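Local coordinates for hypothetical protein AGR_pAT_315 (Agrobacterium tumefaciens str. C58, PDB 1VQY) that is of unknown function but belongs to the NIPSNAP family and has the dimeric alpha-beta barrel type of ferredoxin-like fold, at residues B[53-58]-B[62-67]; B[67-72]-B[76-81]. All coordinates share one frame; numbering follows the deposited sequence.

Contact 1 of 2, residues B[53-58]-B[62-67]; sequences FVTDIG and QVIHMW
With chi1 at -57°, Thr55 turns OG1 to lie anti to its carbonyl carbon, and Gln62, extended from CA through CD, turns its amide at chi3 (69°) so that OE1 meets it. The hydroxyl donates to the amide oxygen: OG1 of Thr55 lies 2.5 Å from OE1 of Gln62, a very short bond whose length is doubtful as modelled. The two side chains run obliquely to one another, and CB of Gln62 rests 4.0 Å from CB of Thr55. On the same face, CD2 of the Phe53 ring meets CG2 of Ile64 at 4.1 Å. The other branch of the isoleucine comes near the threonine, CD1 of Ile64 lying 4.0 Å from OG1 of Thr55. These residues form the end of a beta hairpin between strands 49-55 and 62-69 of the antiparallel sheet of the ferredoxin-like fold. Phe53 and Ile64 are a hydrogen-bonded pair, with N of Phe53 2.7 Å from O of Ile64 and the reciprocal bond from N of Ile64 to O of Phe53 at 2.9 Å. Val54 and Val63 form the next, non-hydrogen-bonded pair and place their side chains on the other face, where Val63 packs on Met27 and Tyr30 of helix 27-46. Nearer the turn, N of Thr55 bonds to O of Gln62 at 3.1 Å, and a water accepts from N of Gln62 while donating to O of Thr55. Along its other edge, strand 49-55 pairs through Phe53 to Thr55 with an antiparallel strand of a second subunit, so the sheet runs on across the interface; Arg105 of that subunit packs against Gln62 and Ile64.

Contact 2 of 2, residues B[67-72]-B[76-81]; sequences WGYASL and AERRGK
Tyr69 meets helix 72-84 with the rim of its ring: CD of Arg78 lies near the ring plane, at the edge, 4.0 Å from CD1 of Tyr69 and equally far from CE1. The two side chains run antiparallel alongside one another, and the guanidinium plane is turned 56° from that of the ring, so the arginine touches the tyrosine through its methylene carbon and does not lie flat on it. With its chain extended from CG to NE, Arg78 carries the charged end beyond the ring to a salt bridge between NE and OD2 of Asp74, one turn earlier in the helix. Arg79 approaches differently. It crosses Tyr69 at about a right angle, its guanidinium perpendicular to the phenol ring, and the closest approach is CG of Arg79 at 3.9 Å from OH of Tyr69. The chain bends at chi3 (64°), and NH1 is bridged to the hydroxyl by a water in the ring plane, which lies 2.6 Å from OH of Tyr69 and accepts from NH1 of Arg79 at 3.2 Å. The tyrosine ring also packs on Leu46 of helix 27-46. At the start of the helix, N of Ala76 bonds to O of Leu72 at 3.0 Å, while CB of Ala76 rests against the same oxygen. Right before the helix, Ser71 is the N-cap, its OG accepting from N of Asp74. This is the connection from the third strand to the helix after it in a ferredoxin-like fold, in which strand 62-69 leads through a short capped turn into helix 72-84.

How the contacts relate
Contact 1 precedes contact 2 along the chain, and Trp67 belongs to both. Their centres are 21 Å apart, on opposite sides of the chain's centre, and strand 62-69 spans the distance. Its beginning pairs with strand 49-55 in the hairpin of 53-58 and 62-67; its end leads into helix 72-84 at 67-72 and 76-81. One strand thus links strand 49-55, at the edge of this chain's own sheet, where a strand of a second subunit continues it, to the helical layer. Leu72 and Ile57, from the helix start and the hairpin turn, also meet between subunits, consistent with both ends of the strand contributing to the assembly.

Contact 1 of 2, residues B[53-58]-B[62-67]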
loop_
_atom_site.group_PDB
_atom_site.type_symbol
_atom_site.label_atom_id
_atom_site.label_comp_id
_atom_site.label_asym_id
_atom_site.label_seq_id
_atom_site.Cartn_x
_atom_site.Cartn_y
_atom_site.Cartn_z
ATOM N N PHE B 53 -3.193 4.867 21.652
ATOM C CA PHE B 53 -2.486 3.593 21.592
ATOM C C PHE B 53 -1.147 3.685 20.859
ATOM O O PHE B 53 -0.955 4.528 19.997
ATOM C CB PHE B 53 -3.332 2.533 20.884
ATOM C CG PHE B 53 -4.753 2.441 21.362
ATOM C CD1 PHE B 53 -5.066 1.780 22.548
ATOM C CD2 PHE B 53 -5.789 2.978 20.603
ATOM C CE1 PHE B 53 -6.369 1.683 22.986
ATOM C CE2 PHE B 53 -7.112 2.880 21.031
ATOM C CZ PHE B 53 -7.400 2.232 22.232
ATOM N N VAL B 54 -0.232 2.793 21.216
ATOM C CA VAL B 54 0.992 2.561 20.464
ATOM C C VAL B 54 0.952 1.099 20.059
ATOM O O VAL B 54 0.678 0.253 20.893
ATOM C CB VAL B 54 2.250 2.860 21.321
ATOM C CG1 VAL B 54 3.541 2.578 20.538
ATOM C CG2 VAL B 54 2.231 4.300 21.770
ATOM N N THR B 55 1.193 0.814 18.779
ATOM C CA THR B 55 1.060 -0.540 18.234
ATOM C C THR B 55 2.268 -1.364 18.655
ATOM O O THR B 55 3.388 -0.906 18.485
ATOM C CB THR B 55 0.986 -0.525 16.682
ATOM O OG1 THR B 55 -0.097 0.296 16.253
ATOM C CG2 THR B 55 0.775 -1.914 16.118
ATOM N N ASP B 56 2.040 -2.564 19.188
ATOM C CA ASP B 56 3.127 -3.480 19.541
ATOM C C ASP B 56 3.337 -4.585 18.503
ATOM O O ASP B 56 4.443 -5.071 18.327
ATOM C CB ASP B 56 2.875 -4.122 20.916
ATOM C CG ASP B 56 4.095 -4.875 21.447
ATOM O OD1 ASP B 56 5.187 -4.256 21.538
ATOM O OD2 ASP B 56 3.952 -6.068 21.784
ATOM N N ILE B 57 2.256 -5.002 17.856
ATOM C CA ILE B 57 2.327 -5.969 16.753
ATOM C C ILE B 57 1.451 -5.468 15.591
ATOM O O ILE B 57 0.235 -5.358 15.709
ATOM C CB ILE B 57 1.891 -7.379 17.189
ATOM C CG1 ILE B 57 2.546 -7.765 18.522
ATOM C CG2 ILE B 57 2.248 -8.401 16.113
ATOM C CD1 ILE B 57 2.161 -9.100 19.034
ATOM N N GLY B 58 2.101 -5.163 14.473
ATOM C CA GLY B 58 1.449 -4.577 13.308
ATOM C C GLY B 58 2.439 -3.627 12.674
ATOM O O GLY B 58 3.653 -3.877 12.740
ATOM N N GLN B 62 3.987 3.372 15.378
ATOM C CA GLN B 62 2.637 3.759 15.013
ATOM C C GLN B 62 1.878 4.203 16.262
ATOM O O GLN B 62 1.821 3.469 17.250
ATOM C CB GLN B 62 1.885 2.567 14.359
ATOM C CG GLN B 62 0.458 2.901 13.953
ATOM C CD GLN B 62 -0.304 1.766 13.270
ATOM O OE1 GLN B 62 -0.646 0.750 13.893
ATOM N NE2 GLN B 62 -0.649 1.975 11.991
ATOM N N VAL B 63 1.273 5.386 16.206
ATOM C CA VAL B 63 0.319 5.833 17.230
ATOM C C VAL B 63 -1.115 5.816 16.669
ATOM O O VAL B 63 -1.325 6.100 15.511
ATOM C CB VAL B 63 0.682 7.255 17.710
ATOM C CG1 VAL B 63 -0.302 7.742 18.725
ATOM C CG2 VAL B 63 2.051 7.256 18.326
ATOM N N ILE B 64 -2.104 5.509 17.490
ATOM C CA ILE B 64 -3.522 5.537 17.065
ATOM C C ILE B 64 -4.348 6.189 18.157
ATOM O O ILE B 64 -4.290 5.754 19.313
ATOM C CB ILE B 64 -4.070 4.108 16.842
ATOM C CG1 ILE B 64 -3.370 3.438 15.655
ATOM C CG2 ILE B 64 -5.605 4.107 16.628
ATOM C CD1 ILE B 64 -3.661 1.941 15.542
ATOM N N HIS B 65 -5.117 7.218 17.816
ATOM C CA HIS B 65 -6.036 7.825 18.795
ATOM C C HIS B 65 -7.441 8.043 18.246
ATOM O O HIS B 65 -7.626 8.362 17.069
ATOM C CB HIS B 65 -5.484 9.111 19.427
ATOM C CG HIS B 65 -4.747 10.013 18.484
ATOM N ND1 HIS B 65 -5.168 11.293 18.201
ATOM C CD2 HIS B 65 -3.583 9.847 17.813
ATOM C CE1 HIS B 65 -4.314 11.869 17.378
ATOM N NE2 HIS B 65 -3.345 11.009 17.122
HETATM N N MSE B 66 -8.426 7.832 19.117
HETATM C CA MSE B 66 -9.829 7.923 18.752
HETATM C C MSE B 66 -10.554 9.018 19.497
HETATM O O MSE B 66 -10.374 9.191 20.708
HETATM C CB MSE B 66 -10.531 6.598 18.995
HETATM C CG MSE B 66 -10.522 5.679 17.786
HETATM SE SE MSE B 66 -10.886 3.844 18.381
HETATM C CE MSE B 66 -11.106 3.044 16.696
ATOM N N TRP B 67 -11.399 9.732 18.756
ATOM C CA TRP B 67 -12.123 10.897 19.264
ATOM C C TRP B 67 -13.589 10.794 18.933
ATOM O O TRP B 67 -13.931 10.551 17.772
ATOM C CB TRP B 67 -11.569 12.164 18.638
ATOM C CG TRP B 67 -10.121 12.392 18.982
ATOM C CD1 TRP B 67 -9.046 11.964 18.279
ATOM C CD2 TRP B 67 -9.600 13.083 20.133
ATOM N NE1 TRP B 67 -7.886 12.354 18.902
ATOM C CE2 TRP B 67 -8.195 13.040 20.042
ATOM C CE3 TRP B 67 -10.187 13.730 21.225
ATOM C CZ2 TRP B 67 -7.358 13.646 20.990
ATOM C CZ3 TRP B 67 -9.367 14.309 22.179
ATOM C CH2 TRP B 67 -7.964 14.268 22.058
HETATM O O HOH W 1 4.344 1.378 17.549
#

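Contact 2 of 2, residues B[67-72]-B[76-81]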
loop_
_atom_site.group_PDB
_atom_site.type_symbol
_atom_site.label_atom_id
_atom_site.label_comp_id
_atom_site.label_asym_id
_atom_site.label_seq_id
_atom_site.Cartn_x
_atom_site.Cartn_y
_atom_site.Cartn_z
ATOM N N TRP B 67 -11.399 9.732 18.756
ATOM C CA TRP B 67 -12.123 10.897 19.264
ATOM C C TRP B 67 -13.589 10.794 18.933
ATOM O O TRP B 67 -13.931 10.551 17.772
ATOM C CB TRP B 67 -11.569 12.164 18.638
ATOM C CG TRP B 67 -10.121 12.392 18.982
ATOM C CD1 TRP B 67 -9.046 11.964 18.279
ATOM C CD2 TRP B 67 -9.600 13.083 20.133
ATOM N NE1 TRP B 67 -7.886 12.354 18.902
ATOM C CE2 TRP B 67 -8.195 13.040 20.042
ATOM C CE3 TRP B 67 -10.187 13.730 21.225
ATOM C CZ2 TRP B 67 -7.358 13.646 20.990
ATOM C CZ3 TRP B 67 -9.367 14.309 22.179
ATOM C CH2 TRP B 67 -7.964 14.268 22.058
ATOM N N GLY B 68 -14.443 10.998 19.951
ATOM C CA GLY B 68 -15.884 10.948 19.803
ATOM C C GLY B 68 -16.418 12.335 19.508
ATOM O O GLY B 68 -15.983 13.309 20.139
ATOM N N TYR B 69 -17.337 12.428 18.539
ATOM C CA TYR B 69 -18.033 13.676 18.229
ATOM C C TYR B 69 -19.518 13.434 17.970
ATOM O O TYR B 69 -19.935 12.313 17.648
ATOM C CB TYR B 69 -17.435 14.363 17.005
ATOM C CG TYR B 69 -16.020 14.839 17.146
ATOM C CD1 TYR B 69 -15.721 16.020 17.822
ATOM C CD2 TYR B 69 -14.976 14.134 16.577
ATOM C CE1 TYR B 69 -14.416 16.476 17.941
ATOM C CE2 TYR B 69 -13.669 14.572 16.691
ATOM C CZ TYR B 69 -13.393 15.748 17.370
ATOM O OH TYR B 69 -12.082 16.170 17.473
ATOM N N ALA B 70 -20.313 14.488 18.106
ATOM C CA ALA B 70 -21.761 14.379 17.918
ATOM C C ALA B 70 -22.134 14.404 16.437
ATOM O O ALA B 70 -23.071 13.717 16.009
ATOM C CB ALA B 70 -22.490 15.498 18.675
ATOM N N SER B 71 -21.404 15.215 15.674
ATOM C CA SER B 71 -21.576 15.328 14.226
ATOM C C SER B 71 -20.248 15.748 13.597
ATOM O O SER B 71 -19.281 16.048 14.320
ATOM C CB SER B 71 -22.651 16.355 13.897
ATOM O OG SER B 71 -22.205 17.665 14.208
ATOM N N LEU B 72 -20.186 15.775 12.268
ATOM C CA LEU B 72 -18.957 16.197 11.598
ATOM C C LEU B 72 -18.771 17.715 11.618
ATOM O O LEU B 72 -17.633 18.187 11.565
ATOM C CB LEU B 72 -18.871 15.649 10.173
ATOM C CG LEU B 72 -18.492 14.154 10.062
ATOM C CD1 LEU B 72 -18.580 13.681 8.626
ATOM C CD2 LEU B 72 -17.102 13.854 10.618
ATOM N N ALA B 76 -15.795 19.839 13.204
ATOM C CA ALA B 76 -15.179 20.960 12.490
ATOM C C ALA B 76 -15.110 22.186 13.383
ATOM O O ALA B 76 -14.088 22.898 13.404
ATOM C CB ALA B 76 -15.961 21.276 11.225
ATOM N N GLU B 77 -16.196 22.424 14.116
ATOM C CA GLU B 77 -16.240 23.498 15.083
ATOM C C GLU B 77 -15.132 23.376 16.135
ATOM O O GLU B 77 -14.424 24.340 16.413
ATOM C CB GLU B 77 -17.594 23.521 15.775
ATOM C CG GLU B 77 -17.708 24.623 16.813
ATOM C CD GLU B 77 -19.145 24.989 17.143
ATOM O OE1 GLU B 77 -20.055 24.154 16.877
ATOM O OE2 GLU B 77 -19.353 26.118 17.668
ATOM N N ARG B 78 -14.998 22.179 16.703
ATOM C CA ARG B 78 -14.073 21.925 17.812
ATOM C C ARG B 78 -12.614 21.859 17.344
ATOM O O ARG B 78 -11.693 22.321 18.037
ATOM C CB ARG B 78 -14.477 20.644 18.527
ATOM C CG ARG B 78 -15.698 20.814 19.392
ATOM C CD ARG B 78 -16.378 19.483 19.666
ATOM N NE ARG B 78 -17.461 19.597 20.646
ATOM C CZ ARG B 78 -17.281 19.662 21.960
ATOM N NH1 ARG B 78 -16.062 19.640 22.480
ATOM N NH2 ARG B 78 -18.327 19.766 22.762
ATOM N N ARG B 79 -12.402 21.312 16.156
ATOM C CA ARG B 79 -11.065 21.277 15.601
ATOM C C ARG B 79 -10.605 22.682 15.231
ATOM O O ARG B 79 -9.412 22.993 15.323
ATOM C CB ARG B 79 -10.976 20.296 14.430
ATOM C CG ARG B 79 -10.934 18.846 14.894
ATOM C CD ARG B 79 -10.456 17.888 13.820
ATOM N NE ARG B 79 -9.061 18.134 13.407
ATOM C CZ ARG B 79 -7.974 17.713 14.062
ATOM N NH1 ARG B 79 -8.069 17.017 15.197
ATOM N NH2 ARG B 79 -6.776 18.008 13.580
ATOM N N GLY B 80 -11.554 23.538 14.863
ATOM C CA GLY B 80 -11.260 24.952 14.575
ATOM C C GLY B 80 -10.916 25.771 15.810
ATOM O O GLY B 80 -10.090 26.684 15.744
ATOM N N LYS B 81 -11.575 25.459 16.930
ATOM C CA LYS B 81 -11.243 26.069 18.230
ATOM C C LYS B 81 -9.855 25.639 18.661
ATOM O O LYS B 81 -9.112 26.417 19.248
ATOM C CB LYS B 81 -12.250 25.672 19.327
ATOM C CG LYS B 81 -13.600 26.369 19.238
HETATM O O HOH W 2 -10.078 14.815 16.441
#